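FACT complex subunit SPT16 (Ashbya gossypii, PDB 6A8M) probably acts as the histone-chaperone subunit of the FACT complex, which reorganises nucleosomes during transcription, replication and repair, this chain being the subunit's N-terminal region, with its peptidase-like fold. Local coordinates at residues G38-E43 with E60-L65; P45-T50 with T136-Q141; G72-T77 with E103-S108. All blocks are in the same frame, centred on the assembly; numbering follows the deposited sequence.

Interaction 1 (G38-E43 with E60-L65)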
loop_
_atom_site.group_PDB
_atom_site.type_symbol
_atom_site.label_atom_id
_atom_site.label_comp_id
_atom_site.label_asym_id
_atom_site.label_seq_id
_atom_site.Cartn_x
_atom_site.Cartn_y
_atom_site.Cartn_z
ATOM N N GLY A 38 -18.087 3.293 7.883
ATOM C CA GLY A 38 -19.437 3.502 7.405
ATOM C C GLY A 38 -19.699 2.719 6.135
ATOM O O GLY A 38 -19.393 1.528 6.062
ATOM N N SER A 39 -20.249 3.371 5.115
ATOM C CA SER A 39 -20.449 2.683 3.850
ATOM C C SER A 39 -19.118 2.534 3.124
ATOM O O SER A 39 -18.229 3.388 3.222
ATOM C CB SER A 39 -21.454 3.444 2.977
ATOM O OG SER A 39 -22.736 3.462 3.595
ATOM N N ALA A 40 -18.985 1.439 2.383
ATOM C CA ALA A 40 -17.758 1.213 1.631
ATOM C C ALA A 40 -17.566 2.311 0.596
ATOM O O ALA A 40 -18.526 2.797 -0.010
ATOM C CB ALA A 40 -17.788 -0.157 0.956
ATOM N N ASP A 41 -16.316 2.723 0.425
ATOM C CA ASP A 41 -15.931 3.757 -0.532
ATOM C C ASP A 41 -14.810 3.160 -1.376
ATOM O O ASP A 41 -13.634 3.271 -1.016
ATOM C CB ASP A 41 -15.490 5.026 0.189
ATOM C CG ASP A 41 -15.212 6.164 -0.762
ATOM O OD1 ASP A 41 -15.403 5.970 -1.985
ATOM O OD2 ASP A 41 -14.813 7.252 -0.276
ATOM N N GLU A 42 -15.175 2.511 -2.487
ATOM C CA GLU A 42 -14.169 1.868 -3.326
ATOM C C GLU A 42 -13.208 2.868 -3.953
ATOM O O GLU A 42 -12.166 2.455 -4.476
ATOM C CB GLU A 42 -14.845 1.027 -4.414
ATOM N N GLU A 43 -13.516 4.165 -3.893
ATOM C CA GLU A 43 -12.628 5.189 -4.426
ATOM C C GLU A 43 -11.508 5.578 -3.468
ATOM O O GLU A 43 -10.573 6.270 -3.888
ATOM C CB GLU A 43 -13.434 6.434 -4.804
ATOM C CG GLU A 43 -14.241 6.257 -6.077
ATOM C CD GLU A 43 -13.443 5.568 -7.169
ATOM O OE1 GLU A 43 -13.799 4.430 -7.550
ATOM O OE2 GLU A 43 -12.447 6.158 -7.638
ATOM N N GLU A 60 -13.097 -5.924 4.353
ATOM C CA GLU A 60 -13.726 -4.732 4.901
ATOM C C GLU A 60 -15.146 -5.087 5.351
ATOM O O GLU A 60 -15.894 -5.748 4.621
ATOM C CB GLU A 60 -13.719 -3.607 3.861
ATOM C CG GLU A 60 -14.260 -2.296 4.375
ATOM C CD GLU A 60 -14.382 -1.216 3.314
ATOM O OE1 GLU A 60 -15.150 -1.394 2.338
ATOM O OE2 GLU A 60 -13.735 -0.173 3.471
ATOM N N PHE A 61 -15.503 -4.696 6.579
ATOM C CA PHE A 61 -16.850 -4.904 7.107
ATOM C C PHE A 61 -17.539 -3.553 7.167
ATOM O O PHE A 61 -17.297 -2.773 8.104
ATOM C CB PHE A 61 -16.822 -5.551 8.502
ATOM C CG PHE A 61 -16.750 -7.071 8.505
ATOM C CD1 PHE A 61 -15.939 -7.758 7.615
ATOM C CD2 PHE A 61 -17.457 -7.798 9.448
ATOM C CE1 PHE A 61 -15.882 -9.159 7.636
ATOM C CE2 PHE A 61 -17.398 -9.192 9.487
ATOM C CZ PHE A 61 -16.608 -9.871 8.583
ATOM N N PRO A 62 -18.356 -3.193 6.184
ATOM C CA PRO A 62 -19.013 -1.886 6.233
ATOM C C PRO A 62 -19.958 -1.781 7.420
ATOM O O PRO A 62 -20.371 -2.783 8.015
ATOM C CB PRO A 62 -19.780 -1.822 4.907
ATOM C CG PRO A 62 -18.999 -2.705 4.008
ATOM C CD PRO A 62 -18.570 -3.854 4.885
ATOM N N THR A 63 -20.277 -0.532 7.768
ATOM C CA THR A 63 -21.277 -0.240 8.794
ATOM C C THR A 63 -20.974 -0.987 10.094
ATOM O O THR A 63 -21.802 -1.725 10.627
ATOM C CB THR A 63 -22.670 -0.589 8.264
ATOM O OG1 THR A 63 -22.807 -0.054 6.941
ATOM C CG2 THR A 63 -23.733 0.015 9.121
ATOM N N THR A 64 -19.740 -0.835 10.570
ATOM C CA THR A 64 -19.207 -1.629 11.666
ATOM C C THR A 64 -18.322 -0.752 12.529
ATOM O O THR A 64 -17.543 0.045 12.003
ATOM C CB THR A 64 -18.383 -2.817 11.138
ATOM O OG1 THR A 64 -19.258 -3.717 10.462
ATOM C CG2 THR A 64 -17.662 -3.551 12.264
ATOM N N LEU A 65 -18.451 -0.899 13.842
ATOM C CA LEU A 65 -17.583 -0.225 14.790
ATOM C C LEU A 65 -16.750 -1.264 15.530
ATOM O O LEU A 65 -17.263 -2.297 15.966
ATOM C CB LEU A 65 -18.410 0.604 15.775
ATOM C CG LEU A 65 -17.628 1.439 16.790
ATOM C CD1 LEU A 65 -18.480 2.639 17.222
ATOM C CD2 LEU A 65 -17.239 0.617 17.996
HETATM O O HOH W 1 -23.566 2.362 6.672
HETATM O O HOH W 2 -14.197 1.719 1.830
#
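A G1 beta bulge, in which Thr63 and Thr64 both face Leu37 of the neighbouring strand 32-37, brings Thr63 beside Gly38 in the N-terminal lobe of Spt16. Here the loop that leaves strand 32-37 passes the turn that leads into strand 64-68. Thr63 N gives its hydrogen to Gly38 O at 2.8 Å, nearly straight at 161°, and meets the oxygen from above the carbonyl plane. The same oxygen lies 3.4 Å from Pro62 CA, with Pro62 CB beside it. Two residues on, Ala40 CB rests 4.2 Å from Pro62 CG and 3.2 Å from Glu60 OE1. The Glu60 chain is extended, its CG anti to the backbone N (chi1 -176°), and a water bridges the carboxylate to the other segment, accepting from Asp41 N at 2.7 Å and donating to Glu60 OE2. A second water lies 2.5 Å from Thr63 OG1 and makes a weak bond to Ser39 OG. The contact thus has one direct backbone bond, one firm water bridge, a second that is weak on its Ser39 side, and a small apolar touch. Water carries much of the polar link between the segments at this surface, while Glu60 OE2 bonds directly to Thr50 OG1 of helix 48-57 and reaches the loop through its water.

Interaction 2 (P45-T50 with T136-Q141)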
loop_
_atom_site.group_PDB
_atom_site.type_symbol
_atom_site.label_atom_id
_atom_site.label_comp_id
_atom_site.label_asym_id
_atom_site.label_seq_id
_atom_site.Cartn_x
_atom_site.Cartn_y
_atom_site.Cartn_z
ATOM N N PRO A 45 -9.523 3.229 -1.019
ATOM C CA PRO A 45 -9.328 1.925 -0.369
ATOM C C PRO A 45 -8.275 1.905 0.728
ATOM O O PRO A 45 -8.160 0.886 1.415
ATOM C CB PRO A 45 -8.893 1.027 -1.537
ATOM C CG PRO A 45 -8.198 1.982 -2.483
ATOM C CD PRO A 45 -8.940 3.282 -2.375
ATOM N N TYR A 46 -7.494 2.972 0.902
ATOM C CA TYR A 46 -6.359 2.956 1.818
ATOM C C TYR A 46 -6.602 3.788 3.072
ATOM O O TYR A 46 -5.633 4.225 3.710
ATOM C CB TYR A 46 -5.087 3.434 1.104
ATOM C CG TYR A 46 -4.787 2.604 -0.141
ATOM C CD1 TYR A 46 -4.611 1.234 -0.054
ATOM C CD2 TYR A 46 -4.731 3.194 -1.396
ATOM C CE1 TYR A 46 -4.362 0.454 -1.195
ATOM C CE2 TYR A 46 -4.471 2.432 -2.528
ATOM C CZ TYR A 46 -4.295 1.082 -2.425
ATOM O OH TYR A 46 -4.046 0.356 -3.562
ATOM N N GLN A 47 -7.860 4.019 3.445
ATOM C CA GLN A 47 -8.133 4.667 4.726
ATOM C C GLN A 47 -7.734 3.733 5.868
ATOM O O GLN A 47 -7.771 2.504 5.745
ATOM C CB GLN A 47 -9.606 5.060 4.846
ATOM C CG GLN A 47 -10.045 6.102 3.789
ATOM C CD GLN A 47 -11.313 6.835 4.154
ATOM O OE1 GLN A 47 -11.257 7.958 4.646
ATOM N NE2 GLN A 47 -12.466 6.208 3.911
ATOM N N LYS A 48 -7.322 4.330 6.989
ATOM C CA LYS A 48 -6.727 3.519 8.044
ATOM C C LYS A 48 -7.710 2.494 8.577
ATOM O O LYS A 48 -7.323 1.368 8.918
ATOM C CB LYS A 48 -6.216 4.408 9.173
ATOM C CG LYS A 48 -5.179 5.405 8.713
ATOM C CD LYS A 48 -3.941 4.726 8.177
ATOM C CE LYS A 48 -3.011 5.769 7.503
ATOM N NZ LYS A 48 -2.718 6.944 8.381
ATOM N N THR A 49 -8.985 2.860 8.665
ATOM C CA THR A 49 -9.953 1.923 9.226
ATOM C C THR A 49 -10.184 0.755 8.286
ATOM O O THR A 49 -10.286 -0.398 8.732
ATOM C CB THR A 49 -11.264 2.642 9.535
ATOM O OG1 THR A 49 -10.992 3.699 10.459
ATOM C CG2 THR A 49 -12.241 1.685 10.156
ATOM N N THR A 50 -10.229 1.030 6.981
ATOM C CA THR A 50 -10.328 -0.048 5.999
ATOM C C THR A 50 -9.101 -0.937 6.033
ATOM O O THR A 50 -9.215 -2.166 5.974
ATOM C CB THR A 50 -10.524 0.538 4.598
ATOM O OG1 THR A 50 -11.738 1.286 4.568
ATOM C CG2 THR A 50 -10.560 -0.587 3.528
ATOM N N THR A 136 -8.083 9.762 12.654
ATOM C CA THR A 136 -8.690 11.093 12.654
ATOM C C THR A 136 -8.939 11.618 11.247
ATOM O O THR A 136 -9.812 12.476 11.067
ATOM C CB THR A 136 -7.826 12.093 13.446
ATOM O OG1 THR A 136 -6.496 12.151 12.908
ATOM C CG2 THR A 136 -7.737 11.680 14.913
ATOM N N LYS A 137 -8.236 11.095 10.248
ATOM C CA LYS A 137 -8.364 11.603 8.886
ATOM C C LYS A 137 -9.342 10.810 8.032
ATOM O O LYS A 137 -9.615 11.219 6.899
ATOM C CB LYS A 137 -6.998 11.626 8.202
ATOM C CG LYS A 137 -5.935 12.327 9.035
ATOM C CD LYS A 137 -6.366 13.732 9.401
ATOM C CE LYS A 137 -5.398 14.360 10.391
ATOM N NZ LYS A 137 -3.993 14.101 9.986
ATOM N N ASP A 138 -9.887 9.705 8.540
ATOM C CA ASP A 138 -10.780 8.882 7.732
ATOM C C ASP A 138 -12.146 9.534 7.556
ATOM O O ASP A 138 -12.635 10.273 8.417
ATOM C CB ASP A 138 -10.979 7.510 8.368
ATOM C CG ASP A 138 -9.748 6.625 8.282
ATOM O OD1 ASP A 138 -8.665 7.083 7.858
ATOM O OD2 ASP A 138 -9.881 5.444 8.649
ATOM N N SER A 139 -12.791 9.219 6.440
ATOM C CA SER A 139 -14.116 9.759 6.166
ATOM C C SER A 139 -14.965 8.685 5.512
ATOM O O SER A 139 -14.533 8.066 4.532
ATOM C CB SER A 139 -14.035 10.997 5.265
ATOM O OG SER A 139 -15.332 11.431 4.885
ATOM N N TYR A 140 -16.156 8.454 6.067
ATOM C CA TYR A 140 -17.132 7.530 5.506
ATOM C C TYR A 140 -18.519 8.165 5.533
ATOM O O TYR A 140 -18.792 9.085 6.310
ATOM C CB TYR A 140 -17.164 6.191 6.264
ATOM C CG TYR A 140 -15.855 5.427 6.271
ATOM C CD1 TYR A 140 -14.910 5.621 7.279
ATOM C CD2 TYR A 140 -15.567 4.499 5.272
ATOM C CE1 TYR A 140 -13.702 4.924 7.294
ATOM C CE2 TYR A 140 -14.366 3.783 5.278
ATOM C CZ TYR A 140 -13.441 3.999 6.291
ATOM O OH TYR A 140 -12.271 3.292 6.282
ATOM N N GLN A 141 -19.396 7.670 4.661
ATOM C CA GLN A 141 -20.771 8.136 4.582
ATOM C C GLN A 141 -21.714 7.140 5.240
ATOM O O GLN A 141 -21.325 6.033 5.627
ATOM C CB GLN A 141 -21.199 8.349 3.125
ATOM C CG GLN A 141 -20.232 9.171 2.309
ATOM C CD GLN A 141 -20.242 10.635 2.693
ATOM O OE1 GLN A 141 -21.264 11.163 3.138
ATOM N NE2 GLN A 141 -19.104 11.305 2.518
HETATM O O HOH W 3 -9.423 9.661 4.044
#
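Asp138 grips the start of helix 48-57 with both carboxylate oxygens: OD2 takes Thr49 N on its syn lone pair at 2.7 Å, and OD1 accepts from Lys48 N on the syn side at 3.2 Å. Gln47 holds the N-cap position of this helix; Asp138, from the loop after strand 131-134 of the N-terminal lobe, takes N-H groups of the first turn. Its CG is anti to the carbonyl carbon (chi1 -71°), which sets the carboxylate toward the helix start. Thr49 OG1 donates a further bond to Asp138 OD2, on its anti side, so that oxygen holds two donors. The negative charge facing the first turn would be favoured by the helix dipole. Next to it the Gln47 amide pairs with the backbone of Ser139 in both directions: OE1 accepts from Ser139 N at 2.7 Å, and NE2 donates to Ser139 O at 2.8 Å. A water donates to Gln47 OE1 as well and reaches Lys137 O. Tyr140 OH donates to Thr50 OG1 at 2.7 Å, in plane at the ring edge, and that hydroxyl is also hydrogen-bonded to Glu60. Leu37 of strand 32-37 packs on Tyr140, Thr49 and Thr50 alike, and Thr49 CB lies 3.5 Å from Tyr140 OH. Tyr140 and Gln47 meet tip to tip, planes 39° apart, with NE2 standing 3.3 Å above one face of the Tyr140 ring, toward its rim.

Interaction 3 (G72-T77 with E103-S108)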
loop_
_atom_site.group_PDB
_atom_site.type_symbol
_atom_site.label_atom_id
_atom_site.label_comp_id
_atom_site.label_asym_id
_atom_site.label_seq_id
_atom_site.Cartn_x
_atom_site.Cartn_y
_atom_site.Cartn_z
ATOM N N GLY A 72 -10.565 -6.032 26.575
ATOM C CA GLY A 72 -11.494 -6.567 25.599
ATOM C C GLY A 72 -11.663 -5.692 24.377
ATOM O O GLY A 72 -10.932 -4.720 24.152
ATOM N N CYS A 73 -12.647 -6.087 23.576
ATOM C CA CYS A 73 -12.912 -5.466 22.291
ATOM C C CYS A 73 -14.416 -5.520 22.081
ATOM O O CYS A 73 -15.050 -6.521 22.417
ATOM C CB CYS A 73 -12.159 -6.189 21.158
ATOM S SG CYS A 73 -12.638 -5.739 19.485
ATOM N N VAL A 74 -14.986 -4.428 21.576
ATOM C CA VAL A 74 -16.400 -4.376 21.225
ATOM C C VAL A 74 -16.483 -4.223 19.718
ATOM O O VAL A 74 -15.826 -3.346 19.145
ATOM C CB VAL A 74 -17.125 -3.215 21.933
ATOM C CG1 VAL A 74 -18.581 -3.142 21.458
ATOM C CG2 VAL A 74 -17.066 -3.389 23.438
ATOM N N VAL A 75 -17.268 -5.087 19.078
ATOM C CA VAL A 75 -17.594 -4.975 17.661
ATOM C C VAL A 75 -19.095 -4.753 17.563
ATOM O O VAL A 75 -19.873 -5.571 18.064
ATOM C CB VAL A 75 -17.182 -6.237 16.886
ATOM C CG1 VAL A 75 -17.489 -6.086 15.417
ATOM C CG2 VAL A 75 -15.708 -6.536 17.118
ATOM N N ILE A 76 -19.501 -3.655 16.927
ATOM C CA ILE A 76 -20.907 -3.385 16.634
ATOM C C ILE A 76 -21.085 -3.634 15.149
ATOM O O ILE A 76 -20.458 -2.958 14.324
ATOM C CB ILE A 76 -21.313 -1.947 16.992
ATOM C CG1 ILE A 76 -21.024 -1.639 18.463
ATOM C CG2 ILE A 76 -22.804 -1.686 16.617
ATOM C CD1 ILE A 76 -21.299 -0.191 18.851
ATOM N N THR A 77 -21.905 -4.617 14.800
ATOM C CA THR A 77 -22.056 -4.976 13.396
ATOM C C THR A 77 -23.364 -5.743 13.228
ATOM O O THR A 77 -24.013 -6.126 14.203
ATOM C CB THR A 77 -20.853 -5.784 12.893
ATOM O OG1 THR A 77 -20.830 -5.763 11.461
ATOM C CG2 THR A 77 -20.909 -7.241 13.392
ATOM N N GLU A 103 -16.769 -8.744 22.696
ATOM C CA GLU A 103 -18.226 -8.700 22.698
ATOM C C GLU A 103 -18.719 -8.295 21.318
ATOM O O GLU A 103 -18.270 -7.287 20.768
ATOM C CB GLU A 103 -18.748 -7.711 23.746
ATOM C CG GLU A 103 -18.198 -7.957 25.123
ATOM C CD GLU A 103 -18.772 -7.027 26.158
ATOM O OE1 GLU A 103 -18.209 -6.966 27.273
ATOM O OE2 GLU A 103 -19.784 -6.360 25.868
ATOM N N LEU A 104 -19.633 -9.087 20.759
ATOM C CA LEU A 104 -20.305 -8.749 19.510
ATOM C C LEU A 104 -21.655 -8.147 19.873
ATOM O O LEU A 104 -22.545 -8.852 20.365
ATOM C CB LEU A 104 -20.470 -9.987 18.630
ATOM C CG LEU A 104 -19.160 -10.728 18.392
ATOM C CD1 LEU A 104 -19.374 -12.025 17.620
ATOM C CD2 LEU A 104 -18.224 -9.817 17.640
ATOM N N TRP A 105 -21.804 -6.849 19.651
ATOM C CA TRP A 105 -23.097 -6.184 19.788
ATOM C C TRP A 105 -23.762 -6.129 18.414
ATOM O O TRP A 105 -23.209 -5.554 17.471
ATOM C CB TRP A 105 -22.922 -4.774 20.352
ATOM C CG TRP A 105 -22.247 -4.682 21.710
ATOM C CD1 TRP A 105 -21.844 -5.715 22.520
ATOM C CD2 TRP A 105 -21.883 -3.480 22.390
ATOM N NE1 TRP A 105 -21.247 -5.221 23.669
ATOM C CE2 TRP A 105 -21.260 -3.851 23.611
ATOM C CE3 TRP A 105 -22.010 -2.121 22.083
ATOM C CZ2 TRP A 105 -20.790 -2.910 24.524
ATOM C CZ3 TRP A 105 -21.540 -1.191 22.991
ATOM C CH2 TRP A 105 -20.930 -1.584 24.192
ATOM N N GLN A 106 -24.952 -6.712 18.296
ATOM C CA GLN A 106 -25.627 -6.777 17.008
ATOM C C GLN A 106 -26.321 -5.443 16.737
ATOM O O GLN A 106 -27.130 -4.995 17.545
ATOM C CB GLN A 106 -26.621 -7.930 17.033
ATOM C CG GLN A 106 -27.290 -8.278 15.737
ATOM C CD GLN A 106 -28.180 -9.503 15.898
ATOM O OE1 GLN A 106 -29.409 -9.393 15.982
ATOM N NE2 GLN A 106 -27.559 -10.674 15.966
ATOM N N SER A 107 -25.977 -4.794 15.630
ATOM C CA SER A 107 -26.632 -3.555 15.242
ATOM C C SER A 107 -28.020 -3.843 14.665
ATOM O O SER A 107 -28.404 -4.988 14.417
ATOM C CB SER A 107 -25.787 -2.803 14.218
ATOM O OG SER A 107 -25.769 -3.482 12.967
ATOM N N SER A 108 -28.784 -2.781 14.442
ATOM C CA SER A 108 -30.092 -2.948 13.836
ATOM C C SER A 108 -30.446 -1.691 13.067
ATOM O O SER A 108 -29.995 -0.595 13.405
ATOM C CB SER A 108 -31.161 -3.251 14.891
ATOM O OG SER A 108 -32.455 -3.179 14.314
#
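Val74 CG1 sits over the six-membered ring of Trp105, 3.4 Å from its centroid and 11° off the ring normal, a CH-pi contact squarely on the face. The methyl gets there because CG1 is anti to the backbone N (chi1 176°), and Val74 CG2 lies 3.9 Å from Trp105 CZ2. Ile76 CG1 and CD1 both meet Trp105 CE3 at 3.8 Å. The indole is held in turn by Glu103: Trp105 NE1 donates to the anti lone pair of Glu103 OE2 at 2.9 Å, the oxygen only 6° out of the ring plane, and Glu103 OE1 makes a salt bridge to Arg124 of helix 113-128, which also touches Trp105. A leucine in place of Trp105 would probably leave Val74 CG1 without its aromatic face and Glu103 OE2 without the indole N-H. On the other face of the sheet, Leu104 CD2 lies beside Val75 CB at 3.8 Å. Leu104 also packs against Thr82 and Val89 of helix 79-95. Between the two faces runs the backbone ladder: Glu103 N to Cys73 O (2.8 Å), Val75 N to Glu103 O, Trp105 N to Val75 O, Thr77 N to Trp105 O and Ser107 N to Thr77 O. Parallel pairing of neighbouring strands 72-77 and 101-106, joined through helix 79-95, is the hallmark of a beta-alpha-beta crossover, here at an outer edge of the lobe's six-stranded mixed sheet.

All three contacts belong to the N-terminal lobe, and the mixed sheet relates them. Interaction 3 builds the sheet itself, a parallel ladder with apolar packing on both faces and one charged group beside the indole, partly buried. Interactions 1 and 2 lie at the ends of strands and at the start of helix 48-57, where loops pass, their centres about 9 Å apart. The first is a thin, watery surface contact, whereas the second is partly buried and dense in direct side-chain hydrogen bonds. They touch where Ser39 N is probably hydrogen-bonded to Gln141 O. Interaction 1 also reaches interaction 3 by Leu65 and Ile76 on adjacent strands, while interactions 2 and 3 do not touch.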